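Local atomic coordinates of D-alanine--D-alanine ligase (Coxiella burnetii, PDB entry 3TQT), a protein that catalyses the ATP-dependent joining of two D-alanine molecules into D-alanyl-D-alanine, a building block of bacterial peptidoglycan. Residues 108-118 with 130-139; 234-245 with 283-292. All blocks are in the same frame, centred on the assembly; numbering follows the deposited sequence.

Contact 1: 108-118 with 130-139; sequences GTQGEDGALQG and ANVQSSAVCM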
loop_
_atom_site.group_PDB
_atom_site.type_symbol
_atom_site.label_atom_id
_atom_site.label_comp_id
_atom_site.label_asym_id
_atom_site.label_seq_id
_atom_site.Cartn_x
_atom_site.Cartn_y
_atom_site.Cartn_z
ATOM N N GLY A 108 -8.828 7.975 7.242
ATOM C CA GLY A 108 -8.970 8.323 5.843
ATOM C C GLY A 108 -7.669 8.612 5.120
ATOM O O GLY A 108 -6.640 7.959 5.345
ATOM N N THR A 109 -7.727 9.597 4.231
ATOM C CA THR A 109 -6.578 9.990 3.436
ATOM C C THR A 109 -5.313 10.110 4.284
ATOM O O THR A 109 -5.339 10.626 5.409
ATOM C CB THR A 109 -6.866 11.298 2.681
ATOM O OG1 THR A 109 -7.980 11.095 1.809
ATOM C CG2 THR A 109 -5.672 11.724 1.860
ATOM N N GLN A 110 -4.215 9.594 3.731
ATOM C CA GLN A 110 -2.893 9.614 4.366
ATOM C C GLN A 110 -2.751 8.603 5.507
ATOM O O GLN A 110 -1.738 7.906 5.611
ATOM C CB GLN A 110 -2.524 11.029 4.850
ATOM C CG GLN A 110 -2.799 12.151 3.834
ATOM C CD GLN A 110 -2.058 11.981 2.519
ATOM O OE1 GLN A 110 -2.000 10.886 1.964
ATOM N NE2 GLN A 110 -1.497 13.071 2.009
ATOM N N GLY A 111 -3.775 8.514 6.349
ATOM C CA GLY A 111 -3.693 7.717 7.561
ATOM C C GLY A 111 -4.040 6.249 7.402
ATOM O O GLY A 111 -3.457 5.399 8.070
ATOM N N GLU A 112 -5.007 5.949 6.541
ATOM C CA GLU A 112 -5.454 4.572 6.356
ATOM C C GLU A 112 -5.052 4.032 5.001
ATOM O O GLU A 112 -5.236 2.847 4.735
ATOM C CB GLU A 112 -6.982 4.468 6.478
ATOM C CG GLU A 112 -7.511 4.698 7.871
ATOM C CD GLU A 112 -9.011 4.466 7.966
ATOM O OE1 GLU A 112 -9.435 3.298 8.088
ATOM O OE2 GLU A 112 -9.762 5.457 7.917
ATOM N N ASP A 113 -4.531 4.903 4.138
ATOM C CA ASP A 113 -4.276 4.533 2.746
ATOM C C ASP A 113 -2.871 4.018 2.509
ATOM O O ASP A 113 -2.447 3.868 1.364
ATOM C CB ASP A 113 -4.563 5.686 1.781
ATOM C CG ASP A 113 -3.729 6.929 2.066
ATOM O OD1 ASP A 113 -2.781 6.888 2.886
ATOM O OD2 ASP A 113 -4.045 7.967 1.454
ATOM N N GLY A 114 -2.148 3.766 3.592
ATOM C CA GLY A 114 -0.808 3.252 3.481
ATOM C C GLY A 114 0.272 4.307 3.459
ATOM O O GLY A 114 1.432 3.969 3.599
ATOM N N ALA A 115 -0.083 5.579 3.285
ATOM C CA ALA A 115 0.942 6.617 3.197
ATOM C C ALA A 115 1.725 6.755 4.502
ATOM O O ALA A 115 2.952 6.669 4.514
ATOM C CB ALA A 115 0.335 7.962 2.780
ATOM N N LEU A 116 1.009 6.961 5.599
ATOM C CA LEU A 116 1.631 7.074 6.914
ATOM C C LEU A 116 2.362 5.787 7.302
ATOM O O LEU A 116 3.465 5.822 7.842
ATOM C CB LEU A 116 0.561 7.397 7.945
ATOM C CG LEU A 116 0.972 8.240 9.141
ATOM C CD1 LEU A 116 1.716 9.500 8.700
ATOM C CD2 LEU A 116 -0.286 8.589 9.925
ATOM N N GLN A 117 1.732 4.653 7.035
ATOM C CA GLN A 117 2.358 3.349 7.251
ATOM C C GLN A 117 3.670 3.245 6.477
ATOM O O GLN A 117 4.647 2.693 6.971
ATOM C CB GLN A 117 1.413 2.231 6.797
ATOM C CG GLN A 117 0.180 2.051 7.705
ATOM C CD GLN A 117 -0.876 3.152 7.519
ATOM O OE1 GLN A 117 -0.936 3.800 6.477
ATOM N NE2 GLN A 117 -1.715 3.343 8.526
ATOM N N GLY A 118 3.688 3.766 5.255
ATOM C CA GLY A 118 4.887 3.711 4.424
ATOM C C GLY A 118 6.049 4.489 5.018
ATOM O O GLY A 118 7.200 4.028 5.001
ATOM N N ALA A 130 -2.859 -2.103 10.345
ATOM C CA ALA A 130 -2.618 -2.661 9.032
ATOM C C ALA A 130 -1.336 -2.108 8.461
ATOM O O ALA A 130 -1.048 -0.932 8.649
ATOM C CB ALA A 130 -3.780 -2.306 8.118
ATOM N N ASN A 131 -0.569 -2.954 7.773
ATOM C CA ASN A 131 0.642 -2.507 7.097
ATOM C C ASN A 131 0.309 -1.745 5.810
ATOM O O ASN A 131 -0.848 -1.440 5.566
ATOM C CB ASN A 131 1.617 -3.661 6.836
ATOM C CG ASN A 131 1.128 -4.633 5.769
ATOM O OD1 ASN A 131 0.041 -4.485 5.211
ATOM N ND2 ASN A 131 1.956 -5.630 5.469
ATOM N N VAL A 132 1.312 -1.441 4.999
ATOM C CA VAL A 132 1.072 -0.610 3.823
ATOM C C VAL A 132 0.138 -1.305 2.845
ATOM O O VAL A 132 -0.838 -0.722 2.381
ATOM C CB VAL A 132 2.378 -0.225 3.104
ATOM C CG1 VAL A 132 2.068 0.403 1.741
ATOM C CG2 VAL A 132 3.187 0.732 3.977
ATOM N N GLN A 133 0.438 -2.557 2.533
ATOM C CA GLN A 133 -0.365 -3.289 1.572
ATOM C C GLN A 133 -1.802 -3.478 2.022
ATOM O O GLN A 133 -2.735 -3.325 1.240
ATOM C CB GLN A 133 0.237 -4.661 1.285
ATOM C CG GLN A 133 -0.713 -5.557 0.485
ATOM C CD GLN A 133 -0.504 -7.030 0.780
ATOM O OE1 GLN A 133 -1.177 -7.606 1.622
ATOM N NE2 GLN A 133 0.446 -7.641 0.092
ATOM N N SER A 134 -1.976 -3.841 3.280
ATOM C CA SER A 134 -3.302 -4.132 3.805
ATOM C C SER A 134 -4.112 -2.846 3.926
ATOM O O SER A 134 -5.311 -2.833 3.687
ATOM C CB SER A 134 -3.205 -4.822 5.173
ATOM O OG SER A 134 -4.484 -5.306 5.542
ATOM N N SER A 135 -3.452 -1.766 4.324
ATOM C CA SER A 135 -4.124 -0.472 4.395
ATOM C C SER A 135 -4.633 -0.092 2.997
ATOM O O SER A 135 -5.761 0.361 2.840
ATOM C CB SER A 135 -3.163 0.603 4.905
ATOM O OG SER A 135 -2.735 0.307 6.227
ATOM N N ALA A 136 -3.783 -0.271 1.990
ATOM C CA ALA A 136 -4.132 0.133 0.627
ATOM C C ALA A 136 -5.259 -0.728 0.104
ATOM O O ALA A 136 -6.210 -0.231 -0.496
ATOM C CB ALA A 136 -2.921 0.064 -0.284
ATOM N N VAL A 137 -5.172 -2.027 0.343
ATOM C CA VAL A 137 -6.239 -2.923 -0.081
ATOM C C VAL A 137 -7.589 -2.600 0.587
ATOM O O VAL A 137 -8.634 -2.628 -0.065
ATOM C CB VAL A 137 -5.867 -4.401 0.152
ATOM C CG1 VAL A 137 -7.085 -5.301 -0.013
ATOM C CG2 VAL A 137 -4.765 -4.816 -0.809
ATOM N N CYS A 138 -7.564 -2.292 1.874
ATOM C CA CYS A 138 -8.796 -2.036 2.611
ATOM C C CYS A 138 -9.350 -0.636 2.344
ATOM O O CYS A 138 -10.558 -0.401 2.451
ATOM C CB CYS A 138 -8.575 -2.245 4.109
ATOM S SG CYS A 138 -8.333 -3.966 4.570
ATOM N N MET A 139 -8.462 0.287 2.004
ATOM C CA MET A 139 -8.848 1.674 1.747
ATOM C C MET A 139 -9.659 1.807 0.462
ATOM O O MET A 139 -10.602 2.596 0.389
ATOM C CB MET A 139 -7.598 2.550 1.647
ATOM C CG MET A 139 -7.879 4.009 1.434
ATOM S SD MET A 139 -8.246 4.813 2.998
ATOM C CE MET A 139 -8.596 6.480 2.436
HETATM O O HOH W 1 -1.704 1.052 10.432
#
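The loop 108-114 runs beside helix 132-139 closely enough for the CA atoms of G114 and V132 to approach within 4.3 Å, before the chain turns into the helix that starts at A115. At the far end M139 reaches back over the loop. Its CG lies anti to the backbone N (chi1 -178°) and the chain bends at chi2, which sets SD 3.7 Å from CB of E112 and carries CE to 3.6 Å from C of G108. CG of the same methionine packs on CB of D113. The loop belongs to the N-terminal domain of D-Ala-D-Ala ligases, and D113 shapes its exit into the helix: OD1 accepts from A115 N in an Asx turn, while OD2 is met by Q110 N from above the carboxylate plane. G114, at the N-cap, has no side chain to press on the carbonyl O of V132, and CB of S135 lies 3.6 Å from G114 N. V132 drives CG2 against the first helical turn, 3.3 Å from G118 N. Between these two, Q117 folds at chi2, laying CG 3.4 Å from O of A130. Its amide is fixed by two bonds donated from NE2, one to G111 O at 2.7 Å, nearly in the amide plane, the other to a water that in turn donates to A130 O. S135 OG turns back to N131 O, whose other face takes S135 N.

Contact 2: 234-245 with 283-292; sequences VLGNGAPKASLP and IQQIAIDAFK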
loop_
_atom_site.group_PDB
_atom_site.type_symbol
_atom_site.label_atom_id
_atom_site.label_comp_id
_atom_site.label_asym_id
_atom_site.label_seq_id
_atom_site.Cartn_x
_atom_site.Cartn_y
_atom_site.Cartn_z
ATOM N N VAL A 234 -12.143 -6.765 14.961
ATOM C CA VAL A 234 -11.161 -7.843 14.917
ATOM C C VAL A 234 -9.837 -7.360 15.505
ATOM O O VAL A 234 -9.417 -6.216 15.293
ATOM C CB VAL A 234 -10.951 -8.345 13.479
ATOM C CG1 VAL A 234 -9.893 -9.453 13.433
ATOM C CG2 VAL A 234 -12.268 -8.846 12.901
ATOM N N LEU A 235 -9.197 -8.233 16.268
ATOM C CA LEU A 235 -7.932 -7.901 16.912
ATOM C C LEU A 235 -6.967 -9.056 16.784
ATOM O O LEU A 235 -7.307 -10.202 17.086
ATOM C CB LEU A 235 -8.171 -7.619 18.384
ATOM C CG LEU A 235 -6.949 -7.408 19.266
ATOM C CD1 LEU A 235 -6.267 -6.099 18.917
ATOM C CD2 LEU A 235 -7.416 -7.411 20.717
ATOM N N GLY A 236 -5.754 -8.753 16.340
ATOM C CA GLY A 236 -4.718 -9.765 16.297
ATOM C C GLY A 236 -3.817 -9.596 15.097
ATOM O O GLY A 236 -4.016 -8.704 14.279
ATOM N N ASN A 237 -2.827 -10.476 15.003
ATOM C CA ASN A 237 -1.963 -10.546 13.847
ATOM C C ASN A 237 -2.315 -11.829 13.129
ATOM O O ASN A 237 -3.248 -11.856 12.341
ATOM C CB ASN A 237 -0.488 -10.545 14.268
ATOM C CG ASN A 237 0.016 -9.151 14.601
ATOM O OD1 ASN A 237 -0.601 -8.161 14.209
ATOM N ND2 ASN A 237 1.143 -9.068 15.316
ATOM N N GLY A 238 -1.590 -12.897 13.449
ATOM C CA GLY A 238 -1.809 -14.183 12.820
ATOM C C GLY A 238 -3.039 -14.917 13.319
ATOM O O GLY A 238 -3.685 -15.630 12.548
ATOM N N ALA A 239 -3.363 -14.748 14.603
ATOM C CA ALA A 239 -4.510 -15.432 15.201
ATOM C C ALA A 239 -5.582 -14.444 15.658
ATOM O O ALA A 239 -5.761 -14.224 16.852
ATOM C CB ALA A 239 -4.069 -16.303 16.363
ATOM N N PRO A 240 -6.308 -13.866 14.698
ATOM C CA PRO A 240 -7.278 -12.793 14.956
ATOM C C PRO A 240 -8.459 -13.269 15.786
ATOM O O PRO A 240 -8.916 -14.400 15.617
ATOM C CB PRO A 240 -7.765 -12.407 13.549
ATOM C CG PRO A 240 -6.793 -13.051 12.591
ATOM C CD PRO A 240 -6.308 -14.281 13.287
ATOM N N LYS A 241 -8.942 -12.394 16.664
ATOM C CA LYS A 241 -10.123 -12.650 17.480
ATOM C C LYS A 241 -11.186 -11.636 17.108
ATOM O O LYS A 241 -10.878 -10.512 16.717
ATOM C CB LYS A 241 -9.802 -12.526 18.973
ATOM C CG LYS A 241 -8.862 -13.602 19.500
ATOM C CD LYS A 241 -8.540 -13.379 20.978
ATOM C CE LYS A 241 -7.915 -12.002 21.222
ATOM N NZ LYS A 241 -7.403 -11.821 22.621
ATOM N N ALA A 242 -12.441 -12.036 17.226
ATOM C CA ALA A 242 -13.531 -11.167 16.822
ATOM C C ALA A 242 -14.382 -10.796 18.028
ATOM O O ALA A 242 -14.632 -11.627 18.896
ATOM C CB ALA A 242 -14.369 -11.854 15.755
ATOM N N SER A 243 -14.812 -9.540 18.084
ATOM C CA SER A 243 -15.681 -9.063 19.155
ATOM C C SER A 243 -17.090 -9.580 18.939
ATOM O O SER A 243 -17.399 -10.162 17.906
ATOM C CB SER A 243 -15.730 -7.532 19.148
ATOM O OG SER A 243 -16.430 -7.071 17.990
ATOM N N LEU A 244 -17.951 -9.362 19.923
ATOM C CA LEU A 244 -19.372 -9.499 19.687
ATOM C C LEU A 244 -19.758 -8.457 18.647
ATOM O O LEU A 244 -19.221 -7.343 18.644
ATOM C CB LEU A 244 -20.158 -9.288 20.977
ATOM C CG LEU A 244 -19.881 -10.383 22.011
ATOM C CD1 LEU A 244 -20.594 -10.103 23.317
ATOM C CD2 LEU A 244 -20.270 -11.747 21.454
ATOM N N PRO A 245 -20.682 -8.816 17.756
ATOM C CA PRO A 245 -21.137 -7.910 16.699
ATOM C C PRO A 245 -21.828 -6.695 17.299
ATOM O O PRO A 245 -22.425 -6.800 18.368
ATOM C CB PRO A 245 -22.176 -8.746 15.940
ATOM C CG PRO A 245 -21.913 -10.168 16.339
ATOM C CD PRO A 245 -21.407 -10.096 17.742
ATOM N N ILE A 283 -20.904 -13.830 11.366
ATOM C CA ILE A 283 -20.306 -12.506 11.398
ATOM C C ILE A 283 -18.887 -12.576 11.967
ATOM O O ILE A 283 -17.940 -12.052 11.390
ATOM C CB ILE A 283 -21.177 -11.547 12.216
ATOM C CG1 ILE A 283 -22.502 -11.307 11.474
ATOM C CG2 ILE A 283 -20.426 -10.240 12.465
ATOM C CD1 ILE A 283 -23.531 -10.548 12.264
ATOM N N GLN A 284 -18.738 -13.245 13.098
ATOM C CA GLN A 284 -17.434 -13.325 13.730
ATOM C C GLN A 284 -16.440 -14.090 12.859
ATOM O O GLN A 284 -15.299 -13.653 12.685
ATOM C CB GLN A 284 -17.553 -13.922 15.134
ATOM C CG GLN A 284 -18.201 -12.957 16.120
ATOM C CD GLN A 284 -18.536 -13.604 17.445
ATOM O OE1 GLN A 284 -19.048 -14.720 17.491
ATOM N NE2 GLN A 284 -18.240 -12.908 18.531
ATOM N N GLN A 285 -16.869 -15.208 12.279
ATOM C CA GLN A 285 -15.928 -16.013 11.513
ATOM C C GLN A 285 -15.511 -15.329 10.223
ATOM O O GLN A 285 -14.342 -15.374 9.842
ATOM C CB GLN A 285 -16.470 -17.400 11.202
ATOM C CG GLN A 285 -15.412 -18.297 10.559
ATOM C CD GLN A 285 -14.233 -18.576 11.489
ATOM O OE1 GLN A 285 -14.388 -19.250 12.504
ATOM N NE2 GLN A 285 -13.050 -18.051 11.145
ATOM N N ILE A 286 -16.467 -14.697 9.559
ATOM C CA ILE A 286 -16.187 -14.009 8.307
ATOM C C ILE A 286 -15.324 -12.787 8.579
ATOM O O ILE A 286 -14.415 -12.480 7.811
ATOM C CB ILE A 286 -17.483 -13.589 7.584
ATOM C CG1 ILE A 286 -18.271 -14.836 7.166
ATOM C CG2 ILE A 286 -17.158 -12.758 6.350
ATOM C CD1 ILE A 286 -19.587 -14.518 6.513
ATOM N N ALA A 287 -15.589 -12.099 9.681
ATOM C CA ALA A 287 -14.728 -10.961 10.048
ATOM C C ALA A 287 -13.264 -11.399 10.178
ATOM O O ALA A 287 -12.354 -10.740 9.661
ATOM C CB ALA A 287 -15.215 -10.295 11.328
ATOM N N ILE A 288 -13.044 -12.514 10.870
ATOM C CA ILE A 288 -11.708 -13.057 11.048
ATOM C C ILE A 288 -11.120 -13.509 9.719
ATOM O O ILE A 288 -9.971 -13.215 9.415
ATOM C CB ILE A 288 -11.709 -14.236 12.030
ATOM C CG1 ILE A 288 -11.858 -13.719 13.459
ATOM C CG2 ILE A 288 -10.439 -15.044 11.878
ATOM C CD1 ILE A 288 -12.294 -14.789 14.435
ATOM N N ASP A 289 -11.913 -14.213 8.919
ATOM C CA ASP A 289 -11.435 -14.678 7.616
ATOM C C ASP A 289 -11.107 -13.517 6.670
ATOM O O ASP A 289 -10.120 -13.559 5.946
ATOM C CB ASP A 289 -12.459 -15.605 6.970
ATOM C CG ASP A 289 -12.613 -16.916 7.723
ATOM O OD1 ASP A 289 -11.810 -17.181 8.635
ATOM O OD2 ASP A 289 -13.534 -17.682 7.396
ATOM N N ALA A 290 -11.953 -12.494 6.675
ATOM C CA ALA A 290 -11.737 -11.310 5.857
ATOM C C ALA A 290 -10.447 -10.606 6.284
ATOM O O ALA A 290 -9.648 -10.206 5.457
ATOM C CB ALA A 290 -12.921 -10.360 6.007
ATOM N N PHE A 291 -10.299 -10.427 7.594
ATOM C CA PHE A 291 -9.111 -9.832 8.187
ATOM C C PHE A 291 -7.873 -10.540 7.652
ATOM O O PHE A 291 -6.897 -9.911 7.234
ATOM C CB PHE A 291 -9.204 -9.997 9.704
ATOM C CG PHE A 291 -8.114 -9.294 10.473
ATOM C CD1 PHE A 291 -8.305 -8.004 10.950
ATOM C CD2 PHE A 291 -6.925 -9.933 10.744
ATOM C CE1 PHE A 291 -7.312 -7.368 11.674
ATOM C CE2 PHE A 291 -5.932 -9.301 11.464
ATOM C CZ PHE A 291 -6.123 -8.022 11.924
ATOM N N LYS A 292 -7.920 -11.864 7.647
ATOM C CA LYS A 292 -6.764 -12.641 7.213
ATOM C C LYS A 292 -6.570 -12.534 5.705
ATOM O O LYS A 292 -5.442 -12.436 5.216
ATOM C CB LYS A 292 -6.914 -14.106 7.641
ATOM C CG LYS A 292 -6.710 -14.319 9.141
ATOM C CD LYS A 292 -7.366 -15.603 9.639
ATOM C CE LYS A 292 -6.487 -16.814 9.441
ATOM N NZ LYS A 292 -7.142 -18.023 10.017
#
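Strand 234-236 passes over helix 283-292 with 9.1 Å between the axes and a crossing angle of -51°, and after the turn at 237-240 the chain returns along the same helix, P240 nearest I288 and A242 nearest Q284. F291 packs under the turn. With its CG anti to the backbone N (chi1 -174°), the ring rises to V234, whose CG1 sits over one face, 3.6 Å from the centroid, in a CH-pi contact. N237 O lies at the ring edge, and P240 CG comes in obliquely, 3.6 Å from CD2. The other methyl of V234, CG2, rests on A287 CB. Further along, I288 sends CD1 to 3.8 Å from CB of A242, and K292 lays its CG and CD across the ring of P240. Q284 makes the one hydrogen bond between the segments: extended beyond CG, it donates from NE2 to S243 O at 2.9 Å, the N-H fairly straight at 164° but arriving well above the carbonyl plane. I283 meets P245 through CG2. Earlier on strand 228-236, C232 touches A287 and A242, and I230 touches I283 and P245. A helix laid across a beta-hairpin of an antiparallel sheet in this way is part of the ATP-grasp fold.

The two contacts follow one another along the chain, loop 108-118 of the first in the N-terminal domain region and the second within the ATP-grasp region, with centres 19 Å apart and nearest atoms about 5 Å apart without touching. The end of helix 277-293 bridges them: V294 O, just beyond it, accepts from S134 OG of contact 1. Contact 1 adjoins the predicted metal and ATP sites, the side chains of E112 and T109 each about 4 Å from those of N318 and L190, respectively. Contact 2 lies behind the strand carrying I230, of the predicted ATP-binding range; between side chains, I283 is about 3 Å from I230, A287 about 9 Å from D303. The second subunit packs against both, much more extensively at contact 1.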